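Long-range contacts in xylosidase (Xanthomonas axonopodis pv. citri, PDB 6XN2), which is a family 43 glycoside hydrolase that probably releases xylose from xylo-oligosaccharides and here holds a xylopyranose in its pocket beside a calcium ion: residues A[166-170]-A[191-196]; A[184-189]-A[254-259]; A[270-274]-A[307-311]. All coordinates share one frame; numbering follows the deposited sequence.

Contact 1: A[166-170]-A[191-196]; sequences TYSID and GQLQHY. With XYP (beta-D-xylopyranose), chain E.
Tyr167 and Tyr196 form an offset stack joining two loops of a β-propeller, the fold of glycoside hydrolase family 43; the second loop turns through a short 3-10 segment, 193-195. Packing is tight here. The ring planes lie at 19° with centroids 4.1 Å apart, and the two side chains slide past each other in opposite directions. Tyr167 CB also makes a CH-π contact over the Tyr196 face, coming within 3.4 Å of Tyr196 CZ, while Leu193 CD1 meets the Tyr167 ring at its edge. The far end of Tyr167 is fixed by a hydrogen bond from OH to Asn199.

The hydroxyl end of Tyr196 is the wetter part. Gln192 and Tyr196 are partly exposed, and a water accepts from Ser168 N and Tyr196 OH and donates to Gln192 OE1, which also accepts from Phe142 N. Further along, Ile169 CD1 packs on Gly191 CA at 3.6 Å, and Asp170 reaches the xylopyranose, taking hydrogen bonds from O3 at OD1 and from O2 at OD2. Between these regions Ser168, its OG anti to the backbone N (chi1 -165°), also bonds to Gly187 N and donates to Gly191 O at 2.7 Å, approaching from above the carbonyl plane.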
loop_
_atom_site.group_PDB
_atom_site.type_symbol
_atom_site.label_atom_id
_atom_site.label_comp_id
_atom_site.label_asym_id
_atom_site.label_seq_id
_atom_site.Cartn_x
_atom_site.Cartn_y
_atom_site.Cartn_z
ATOM N N THR A 166 15.487 3.629 -5.992
ATOM C CA THR A 166 14.189 3.049 -6.017
ATOM C C THR A 166 13.949 2.380 -7.327
ATOM O O THR A 166 14.551 2.630 -8.298
ATOM C CB THR A 166 13.056 4.014 -5.702
ATOM O OG1 THR A 166 12.904 4.942 -6.756
ATOM C CG2 THR A 166 13.321 4.711 -4.427
ATOM N N TYR A 167 13.074 1.427 -7.226
ATOM C CA TYR A 167 12.622 0.553 -8.271
ATOM C C TYR A 167 11.337 -0.138 -7.821
ATOM O O TYR A 167 10.880 0.175 -6.723
ATOM C CB TYR A 167 13.693 -0.458 -8.591
ATOM C CG TYR A 167 14.250 -1.172 -7.417
ATOM C CD1 TYR A 167 15.285 -0.663 -6.717
ATOM C CD2 TYR A 167 13.780 -2.376 -7.053
ATOM C CE1 TYR A 167 15.809 -1.304 -5.658
ATOM C CE2 TYR A 167 14.309 -3.036 -6.002
ATOM C CZ TYR A 167 15.332 -2.479 -5.301
ATOM O OH TYR A 167 15.873 -3.095 -4.248
ATOM N N SER A 168 10.630 -0.873 -8.731
ATOM C CA SER A 168 9.399 -1.572 -8.396
ATOM C C SER A 168 8.335 -0.547 -7.954
ATOM O O SER A 168 8.385 0.628 -8.351
ATOM C CB SER A 168 9.656 -2.630 -7.308
ATOM O OG SER A 168 8.581 -3.551 -7.210
ATOM N N ILE A 169 7.364 -0.980 -7.176
ATOM C CA ILE A 169 6.225 -0.146 -6.843
ATOM C C ILE A 169 5.800 -0.067 -5.393
ATOM O O ILE A 169 6.541 -0.411 -4.531
ATOM C CB ILE A 169 4.997 -0.716 -7.585
ATOM C CG1 ILE A 169 4.819 -2.181 -7.267
ATOM C CG2 ILE A 169 5.146 -0.666 -9.063
ATOM C CD1 ILE A 169 3.549 -2.777 -7.811
ATOM N N ASP A 170 4.619 0.517 -5.169
ATOM C CA ASP A 170 3.938 0.477 -3.875
ATOM C C ASP A 170 4.714 1.058 -2.690
ATOM O O ASP A 170 4.933 0.368 -1.686
ATOM C CB ASP A 170 3.542 -0.970 -3.569
ATOM C CG ASP A 170 2.456 -1.470 -4.493
ATOM O OD1 ASP A 170 2.050 -0.690 -5.392
ATOM O OD2 ASP A 170 2.000 -2.625 -4.324
ATOM N N GLY A 191 4.803 -5.804 -10.761
ATOM C CA GLY A 191 5.502 -4.782 -10.049
ATOM C C GLY A 191 6.978 -4.754 -10.279
ATOM O O GLY A 191 7.543 -3.877 -9.661
ATOM N N GLN A 192 7.557 -5.904 -10.752
ATOM C CA GLN A 192 8.949 -6.028 -11.216
ATOM C C GLN A 192 10.027 -6.251 -10.153
ATOM O O GLN A 192 11.208 -6.348 -10.498
ATOM C CB GLN A 192 9.349 -4.794 -12.048
ATOM C CG GLN A 192 8.444 -4.530 -13.253
ATOM C CD GLN A 192 8.818 -3.272 -14.034
ATOM O OE1 GLN A 192 9.555 -2.415 -13.552
ATOM N NE2 GLN A 192 8.299 -3.160 -15.247
ATOM N N LEU A 193 9.652 -6.366 -8.882
ATOM C CA LEU A 193 10.650 -6.552 -7.820
ATOM C C LEU A 193 11.513 -7.805 -8.033
ATOM O O LEU A 193 12.659 -7.872 -7.580
ATOM C CB LEU A 193 9.963 -6.617 -6.448
ATOM C CG LEU A 193 10.818 -6.907 -5.206
ATOM C CD1 LEU A 193 11.831 -5.791 -4.936
ATOM C CD2 LEU A 193 9.933 -7.126 -3.984
ATOM N N GLN A 194 10.958 -8.787 -8.738
ATOM C CA GLN A 194 11.648 -10.052 -8.980
ATOM C C GLN A 194 12.870 -9.887 -9.879
ATOM O O GLN A 194 13.731 -10.763 -9.918
ATOM C CB GLN A 194 10.684 -11.072 -9.594
ATOM C CG GLN A 194 10.239 -10.757 -11.018
ATOM C CD GLN A 194 9.042 -9.824 -11.087
ATOM O OE1 GLN A 194 8.686 -9.157 -10.110
ATOM N NE2 GLN A 194 8.414 -9.771 -12.251
ATOM N N HIS A 195 12.941 -8.767 -10.597
ATOM C CA HIS A 195 14.083 -8.486 -11.467
ATOM C C HIS A 195 15.251 -7.809 -10.756
ATOM O O HIS A 195 16.218 -7.399 -11.405
ATOM C CB HIS A 195 13.647 -7.626 -12.646
ATOM C CG HIS A 195 12.832 -8.371 -13.652
ATOM N ND1 HIS A 195 11.500 -8.104 -13.879
ATOM C CD2 HIS A 195 13.157 -9.395 -14.477
ATOM C CE1 HIS A 195 11.041 -8.924 -14.809
ATOM N NE2 HIS A 195 12.026 -9.720 -15.185
ATOM N N TYR A 196 15.180 -7.682 -9.456
ATOM C CA TYR A 196 16.222 -7.027 -8.709
ATOM C C TYR A 196 16.814 -7.853 -7.586
ATOM O O TYR A 196 16.133 -8.572 -6.977
ATOM C CB TYR A 196 15.677 -5.746 -8.100
ATOM C CG TYR A 196 15.182 -4.748 -9.086
ATOM C CD1 TYR A 196 13.937 -4.838 -9.630
ATOM C CD2 TYR A 196 15.967 -3.700 -9.456
ATOM C CE1 TYR A 196 13.503 -3.923 -10.539
ATOM C CE2 TYR A 196 15.540 -2.793 -10.340
ATOM C CZ TYR A 196 14.312 -2.908 -10.891
ATOM O OH TYR A 196 13.928 -1.985 -11.773
HETATM O O1 XYP E . -0.758 -4.614 -8.764
HETATM C C1 XYP E . -1.520 -3.553 -8.236
HETATM C C2 XYP E . -0.572 -2.558 -7.599
HETATM C C3 XYP E . -1.205 -1.223 -7.372
HETATM C C4 XYP E . -1.924 -0.760 -8.621
HETATM C C5 XYP E . -2.908 -1.812 -9.044
HETATM O O2 XYP E . -0.082 -2.998 -6.340
HETATM O O3 XYP E . -0.101 -0.416 -7.091
HETATM O O4 XYP E . -2.639 0.404 -8.356
HETATM O O5 XYP E . -2.250 -3.018 -9.310
HETATM O O HOH W 1 11.257 -1.512 -11.776
#

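Contact 2: A[184-189]-A[254-259]; sequences YFGGIW and RFFEGP. With XYP (beta-D-xylopyranose), chain E.
A classic β-bulge, in which Phe256 and Glu257 both face Ser273, starts strand 257-264 and meets the chain leaving strand 181-185 through one strong bond: Ile188 N donates to Phe256 O at 2.8 Å, with an N-H...O angle of 163°. Gly187 CA lies beside the same carbonyl oxygen in a CA-H...O contact of 3.2 Å, so Phe256 O is met by two neighbouring residues.

The Phe256 ring is the centre of the apolar packing. CG anti to the backbone N (chi1 -171°) swings the ring toward Ile188 and Trp189, where Ile188 CG1 sits over one face, 3.5 Å from Phe256 CD2. The edge of the same ring, through CE2 and CZ, points at the face of the Trp189 five-membered ring in an edge-to-face pair with planes at 70°; Phe256 CZ is 3.5 Å from Trp189 CD2. Trp189 is exposed, and a water accepts from both its NE1 and Arg254 NH2; the guanidinium also bonds through NH1 to Thr274 O and forms a salt bridge to Asp276. Toward the sugar, Glu257 OE1 accepts from the xylopyranose O1 at 2.9 Å, and a second water donates both to this oxygen and to Ile188 O. Gly186 O, by contrast, is buried without a hydrogen-bond partner, lying 3.3 Å from Phe255 CZ at the ring edge.

Pro259 CG packs against Tyr184 CB, and the contact links the ends of strands 181-185 and 257-264, which are not neighbours in their mixed sheet: the first pairs with strands 172-175 and 218-221, the second with strand 267-273.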
loop_
_atom_site.group_PDB
_atom_site.type_symbol
_atom_site.label_atom_id
_atom_site.label_comp_id
_atom_site.label_asym_id
_atom_site.label_seq_id
_atom_site.Cartn_x
_atom_site.Cartn_y
_atom_site.Cartn_z
ATOM N N TYR A 184 9.282 2.008 2.458
ATOM C CA TYR A 184 9.125 0.601 2.111
ATOM C C TYR A 184 8.595 0.513 0.702
ATOM O O TYR A 184 7.743 1.311 0.323
ATOM C CB TYR A 184 8.166 -0.104 3.071
ATOM C CG TYR A 184 8.629 -0.109 4.506
ATOM C CD1 TYR A 184 8.388 0.984 5.339
ATOM C CD2 TYR A 184 9.302 -1.211 5.034
ATOM C CE1 TYR A 184 8.809 0.980 6.666
ATOM C CE2 TYR A 184 9.725 -1.221 6.362
ATOM C CZ TYR A 184 9.477 -0.123 7.166
ATOM O OH TYR A 184 9.894 -0.126 8.477
ATOM N N PHE A 185 9.079 -0.446 -0.076
ATOM C CA PHE A 185 8.526 -0.631 -1.408
ATOM C C PHE A 185 8.704 -2.043 -1.955
ATOM O O PHE A 185 9.450 -2.857 -1.404
ATOM C CB PHE A 185 9.124 0.405 -2.385
ATOM C CG PHE A 185 10.636 0.365 -2.520
ATOM C CD1 PHE A 185 11.451 1.052 -1.628
ATOM C CD2 PHE A 185 11.235 -0.311 -3.577
ATOM C CE1 PHE A 185 12.834 1.042 -1.764
ATOM C CE2 PHE A 185 12.623 -0.322 -3.723
ATOM C CZ PHE A 185 13.421 0.352 -2.815
ATOM N N GLY A 186 7.989 -2.324 -3.040
ATOM C CA GLY A 186 8.098 -3.606 -3.701
ATOM C C GLY A 186 6.782 -4.232 -4.105
ATOM O O GLY A 186 5.761 -4.096 -3.438
ATOM N N GLY A 187 6.819 -4.930 -5.225
ATOM C CA GLY A 187 5.697 -5.731 -5.667
ATOM C C GLY A 187 6.237 -6.671 -6.719
ATOM O O GLY A 187 6.972 -6.233 -7.601
ATOM N N ILE A 188 5.892 -7.940 -6.633
ATOM C CA ILE A 188 6.324 -8.895 -7.619
ATOM C C ILE A 188 5.383 -8.940 -8.820
ATOM O O ILE A 188 4.534 -8.090 -8.938
ATOM C CB ILE A 188 6.613 -10.289 -7.040
ATOM C CG1 ILE A 188 5.366 -10.899 -6.436
ATOM C CG2 ILE A 188 7.747 -10.218 -6.037
ATOM C CD1 ILE A 188 5.557 -12.312 -6.002
ATOM N N TRP A 189 5.556 -9.945 -9.681
ATOM C CA TRP A 189 4.791 -10.021 -10.935
ATOM C C TRP A 189 4.901 -8.699 -11.683
ATOM O O TRP A 189 6.008 -8.251 -11.990
ATOM C CB TRP A 189 3.319 -10.376 -10.687
ATOM C CG TRP A 189 3.102 -11.788 -10.202
ATOM C CD1 TRP A 189 4.017 -12.601 -9.593
ATOM C CD2 TRP A 189 1.889 -12.550 -10.293
ATOM N NE1 TRP A 189 3.445 -13.820 -9.293
ATOM C CE2 TRP A 189 2.139 -13.809 -9.708
ATOM C CE3 TRP A 189 0.615 -12.287 -10.811
ATOM C CZ2 TRP A 189 1.163 -14.804 -9.641
ATOM C CZ3 TRP A 189 -0.351 -13.269 -10.730
ATOM C CH2 TRP A 189 -0.072 -14.513 -10.152
ATOM N N ARG A 254 3.853 -15.594 1.823
ATOM C CA ARG A 254 4.972 -14.776 1.303
ATOM C C ARG A 254 4.487 -13.453 0.712
ATOM O O ARG A 254 3.418 -13.400 0.168
ATOM C CB ARG A 254 5.841 -15.557 0.320
ATOM C CG ARG A 254 5.172 -15.882 -0.999
ATOM C CD ARG A 254 5.288 -14.808 -2.021
ATOM N NE ARG A 254 4.625 -15.182 -3.245
ATOM C CZ ARG A 254 3.337 -15.034 -3.457
ATOM N NH1 ARG A 254 2.573 -14.528 -2.517
ATOM N NH2 ARG A 254 2.809 -15.386 -4.600
ATOM N N PHE A 255 5.328 -12.437 0.819
ATOM C CA PHE A 255 5.064 -11.109 0.313
ATOM C C PHE A 255 4.830 -11.024 -1.183
ATOM O O PHE A 255 5.527 -11.604 -1.922
ATOM C CB PHE A 255 6.211 -10.192 0.726
ATOM C CG PHE A 255 6.167 -8.845 0.092
ATOM C CD1 PHE A 255 5.404 -7.858 0.618
ATOM C CD2 PHE A 255 6.873 -8.592 -1.038
ATOM C CE1 PHE A 255 5.343 -6.632 0.047
ATOM C CE2 PHE A 255 6.818 -7.362 -1.625
ATOM C CZ PHE A 255 6.044 -6.379 -1.079
ATOM N N PHE A 256 3.816 -10.286 -1.605
ATOM C CA PHE A 256 3.522 -10.085 -3.005
ATOM C C PHE A 256 3.658 -8.629 -3.382
ATOM O O PHE A 256 4.401 -8.334 -4.247
ATOM C CB PHE A 256 2.143 -10.553 -3.358
ATOM C CG PHE A 256 1.841 -10.567 -4.821
ATOM C CD1 PHE A 256 1.269 -9.492 -5.430
ATOM C CD2 PHE A 256 2.051 -11.696 -5.571
ATOM C CE1 PHE A 256 0.951 -9.519 -6.749
ATOM C CE2 PHE A 256 1.733 -11.724 -6.887
ATOM C CZ PHE A 256 1.183 -10.638 -7.478
ATOM N N GLU A 257 2.927 -7.747 -2.721
ATOM C CA GLU A 257 2.967 -6.319 -2.978
ATOM C C GLU A 257 2.381 -5.479 -1.838
ATOM O O GLU A 257 1.989 -5.994 -0.849
ATOM C CB GLU A 257 2.265 -5.955 -4.285
ATOM C CG GLU A 257 0.762 -6.035 -4.281
ATOM C CD GLU A 257 0.146 -6.128 -5.671
ATOM O OE1 GLU A 257 0.818 -5.918 -6.652
ATOM O OE2 GLU A 257 -1.044 -6.377 -5.785
ATOM N N GLY A 258 2.444 -4.171 -2.000
ATOM C CA GLY A 258 1.819 -3.218 -1.091
ATOM C C GLY A 258 2.150 -3.278 0.392
ATOM O O GLY A 258 1.234 -3.400 1.217
ATOM N N PRO A 259 3.409 -3.130 0.763
ATOM C CA PRO A 259 3.751 -3.159 2.168
ATOM C C PRO A 259 3.236 -1.959 2.929
ATOM O O PRO A 259 3.044 -0.943 2.395
ATOM C CB PRO A 259 5.267 -3.118 2.161
ATOM C CG PRO A 259 5.619 -2.464 0.923
ATOM C CD PRO A 259 4.555 -2.776 -0.065
HETATM O O1 XYP E . -0.758 -4.614 -8.764
HETATM C C1 XYP E . -1.520 -3.553 -8.236
HETATM C C2 XYP E . -0.572 -2.558 -7.599
HETATM C C3 XYP E . -1.205 -1.223 -7.372
HETATM C C4 XYP E . -1.924 -0.760 -8.621
HETATM C C5 XYP E . -2.908 -1.812 -9.044
HETATM O O2 XYP E . -0.082 -2.998 -6.340
HETATM O O3 XYP E . -0.101 -0.416 -7.091
HETATM O O4 XYP E . -2.639 0.404 -8.356
HETATM O O5 XYP E . -2.250 -3.018 -9.310
HETATM O O HOH W 2 2.991 -6.269 -7.910
HETATM O O HOH W 3 4.008 -15.941 -7.287
#

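Contact 3: A[270-274]-A[307-311]; sequences LSYST and THHSI. With CA (calcium ion), chain D.
Ser271 OG and His309 NE2 lie 2.7 Å apart in a hydrogen bond whose donor may be either group. The hydroxyl meets the imidazole at its edge, near the ring plane. In His309, CG lies between the backbone N and the carbonyl carbon (chi1 81°), which brings the ring to Ser271. Ile311 CD1 lies 3.6 Å from Ser271 OG, giving the hydroxyl an apolar neighbour beside its polar one. The His309 ring is flanked further by Leu320 and Ile280.

The touching parts, 271-273 and 307-311, run in nearly opposite directions, 167° apart, yet are joined by side chains and water rather than by backbone pairing. They belong to neighbouring parts of the β-propeller: strand 267-273 lies in the sheet between strands 257-264 and 280-285, whereas strand 310-314 is the outermost strand of a separate three-stranded sheet.

At the other end Ser273 CB rests against Thr307 O at 3.4 Å, and Ser273 OG comes within 3.5 Å of Thr307 CG2. A water joins Ser273 OG to Thr307 N, while the same hydroxyl is also hydrogen-bonded to Gly275 N.

His308, whose CB points away from segment 270-274, binds the calcium through NE2 at 2.6 Å, the metal lying in the plane of the imidazole. Five waters and one further atom complete the coordination. One of these waters, 2.6 Å from calcium, can donate to His309 O at 2.9 Å, although other acceptors compete for its protons.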
loop_
_atom_site.group_PDB
_atom_site.type_symbol
_atom_site.label_atom_id
_atom_site.label_comp_id
_atom_site.label_asym_id
_atom_site.label_seq_id
_atom_site.Cartn_x
_atom_site.Cartn_y
_atom_site.Cartn_z
ATOM N N LEU A 270 4.399 -5.100 10.109
ATOM C CA LEU A 270 4.467 -5.092 8.654
ATOM C C LEU A 270 3.275 -5.849 8.100
ATOM O O LEU A 270 3.095 -7.017 8.417
ATOM C CB LEU A 270 5.765 -5.739 8.158
ATOM C CG LEU A 270 5.804 -6.014 6.656
ATOM C CD1 LEU A 270 5.860 -4.684 5.913
ATOM C CD2 LEU A 270 6.988 -6.893 6.296
ATOM N N SER A 271 2.459 -5.193 7.280
ATOM C CA SER A 271 1.342 -5.875 6.634
ATOM C C SER A 271 1.445 -5.701 5.121
ATOM O O SER A 271 2.069 -4.754 4.639
ATOM C CB SER A 271 -0.005 -5.371 7.177
ATOM O OG SER A 271 -0.088 -3.950 7.200
ATOM N N TYR A 272 0.888 -6.648 4.392
ATOM C CA TYR A 272 1.028 -6.707 2.972
ATOM C C TYR A 272 0.063 -7.639 2.271
ATOM O O TYR A 272 -0.536 -8.452 2.871
ATOM C CB TYR A 272 2.417 -7.265 2.678
ATOM C CG TYR A 272 2.700 -8.572 3.346
ATOM C CD1 TYR A 272 2.393 -9.760 2.736
ATOM C CD2 TYR A 272 3.257 -8.621 4.567
ATOM C CE1 TYR A 272 2.631 -10.946 3.329
ATOM C CE2 TYR A 272 3.505 -9.806 5.176
ATOM C CZ TYR A 272 3.188 -10.978 4.545
ATOM O OH TYR A 272 3.434 -12.147 5.141
ATOM N N SER A 273 -0.010 -7.529 0.969
ATOM C CA SER A 273 -0.858 -8.364 0.172
ATOM C C SER A 273 -0.112 -9.617 -0.246
ATOM O O SER A 273 1.045 -9.559 -0.468
ATOM C CB SER A 273 -1.287 -7.605 -1.038
ATOM O OG SER A 273 -1.762 -8.442 -2.034
ATOM N N THR A 274 -0.802 -10.732 -0.319
ATOM C CA THR A 274 -0.218 -11.986 -0.743
ATOM C C THR A 274 -0.506 -12.295 -2.189
ATOM O O THR A 274 -0.184 -13.321 -2.693
ATOM C CB THR A 274 -0.671 -13.164 0.080
ATOM O OG1 THR A 274 -2.059 -13.329 -0.082
ATOM C CG2 THR A 274 -0.323 -12.979 1.506
ATOM N N THR A 307 -5.768 -6.657 -3.865
ATOM C CA THR A 307 -6.095 -6.273 -2.518
ATOM C C THR A 307 -4.970 -5.365 -2.034
ATOM O O THR A 307 -3.851 -5.672 -2.217
ATOM C CB THR A 307 -6.387 -7.464 -1.597
ATOM O OG1 THR A 307 -6.801 -7.003 -0.327
ATOM C CG2 THR A 307 -5.212 -8.325 -1.442
ATOM N N HIS A 308 -5.309 -4.219 -1.475
ATOM C CA HIS A 308 -4.323 -3.267 -1.031
ATOM C C HIS A 308 -4.866 -2.511 0.155
ATOM O O HIS A 308 -6.028 -2.333 0.247
ATOM C CB HIS A 308 -4.073 -2.294 -2.140
ATOM C CG HIS A 308 -2.704 -1.725 -2.148
ATOM N ND1 HIS A 308 -1.731 -2.210 -2.967
ATOM C CD2 HIS A 308 -2.169 -0.672 -1.511
ATOM C CE1 HIS A 308 -0.635 -1.518 -2.792
ATOM N NE2 HIS A 308 -0.873 -0.586 -1.909
ATOM N N HIS A 309 -4.009 -2.017 1.026
ATOM C CA HIS A 309 -4.513 -1.402 2.221
ATOM C C HIS A 309 -3.588 -0.505 2.991
ATOM O O HIS A 309 -2.466 -0.361 2.657
ATOM C CB HIS A 309 -4.753 -2.542 3.192
ATOM C CG HIS A 309 -3.505 -2.990 3.884
ATOM N ND1 HIS A 309 -2.399 -3.424 3.206
ATOM C CD2 HIS A 309 -3.151 -2.956 5.183
ATOM C CE1 HIS A 309 -1.444 -3.702 4.063
ATOM N NE2 HIS A 309 -1.871 -3.419 5.267
ATOM N N SER A 310 -4.137 0.174 3.976
ATOM C CA SER A 310 -3.307 0.836 4.962
ATOM C C SER A 310 -3.961 0.678 6.328
ATOM O O SER A 310 -5.133 0.311 6.428
ATOM C CB SER A 310 -3.081 2.306 4.607
ATOM O OG SER A 310 -4.286 3.042 4.577
ATOM N N ILE A 311 -3.186 0.934 7.373
ATOM C CA ILE A 311 -3.676 0.861 8.741
ATOM C C ILE A 311 -3.321 2.153 9.463
ATOM O O ILE A 311 -2.153 2.551 9.516
ATOM C CB ILE A 311 -3.087 -0.345 9.488
ATOM C CG1 ILE A 311 -3.594 -1.653 8.875
ATOM C CG2 ILE A 311 -3.405 -0.256 10.978
ATOM C CD1 ILE A 311 -2.832 -2.872 9.342
HETATM CA CA CA D . 0.322 1.158 -0.357
HETATM O O HOH W 4 -2.948 -7.693 -4.566
HETATM O O HOH W 5 0.157 -0.733 1.486
HETATM O O HOH W 6 2.613 -0.131 -0.231
HETATM O O HOH W 7 1.413 3.036 1.070
HETATM O O HOH W 8 1.953 2.235 -2.130
HETATM O O HOH W 9 -1.105 3.048 -1.509
#

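In the fold
From the N terminus, segment 166-170 comes first, and contact 1 closes a 20-residue loop carrying strands 172-175 and 181-185. Contact 2 starts within that loop, at 184-189, and closes only at 254-259, so the two cross; its loop takes in strands 218-221 and 234-239. Contact 3 follows in series, spanning strands 280-285 and 292-299. Contacts 1 and 2 meet through Ile169 O and Gly186 N and both touch the xylopyranose, while contacts 2 and 3 lie on neighbouring strands, 257-264 and 267-273. Asp170 OD2 packs on His308 CE1, bringing contact 1 to the calcium-binding part of contact 3 across the propeller's centre.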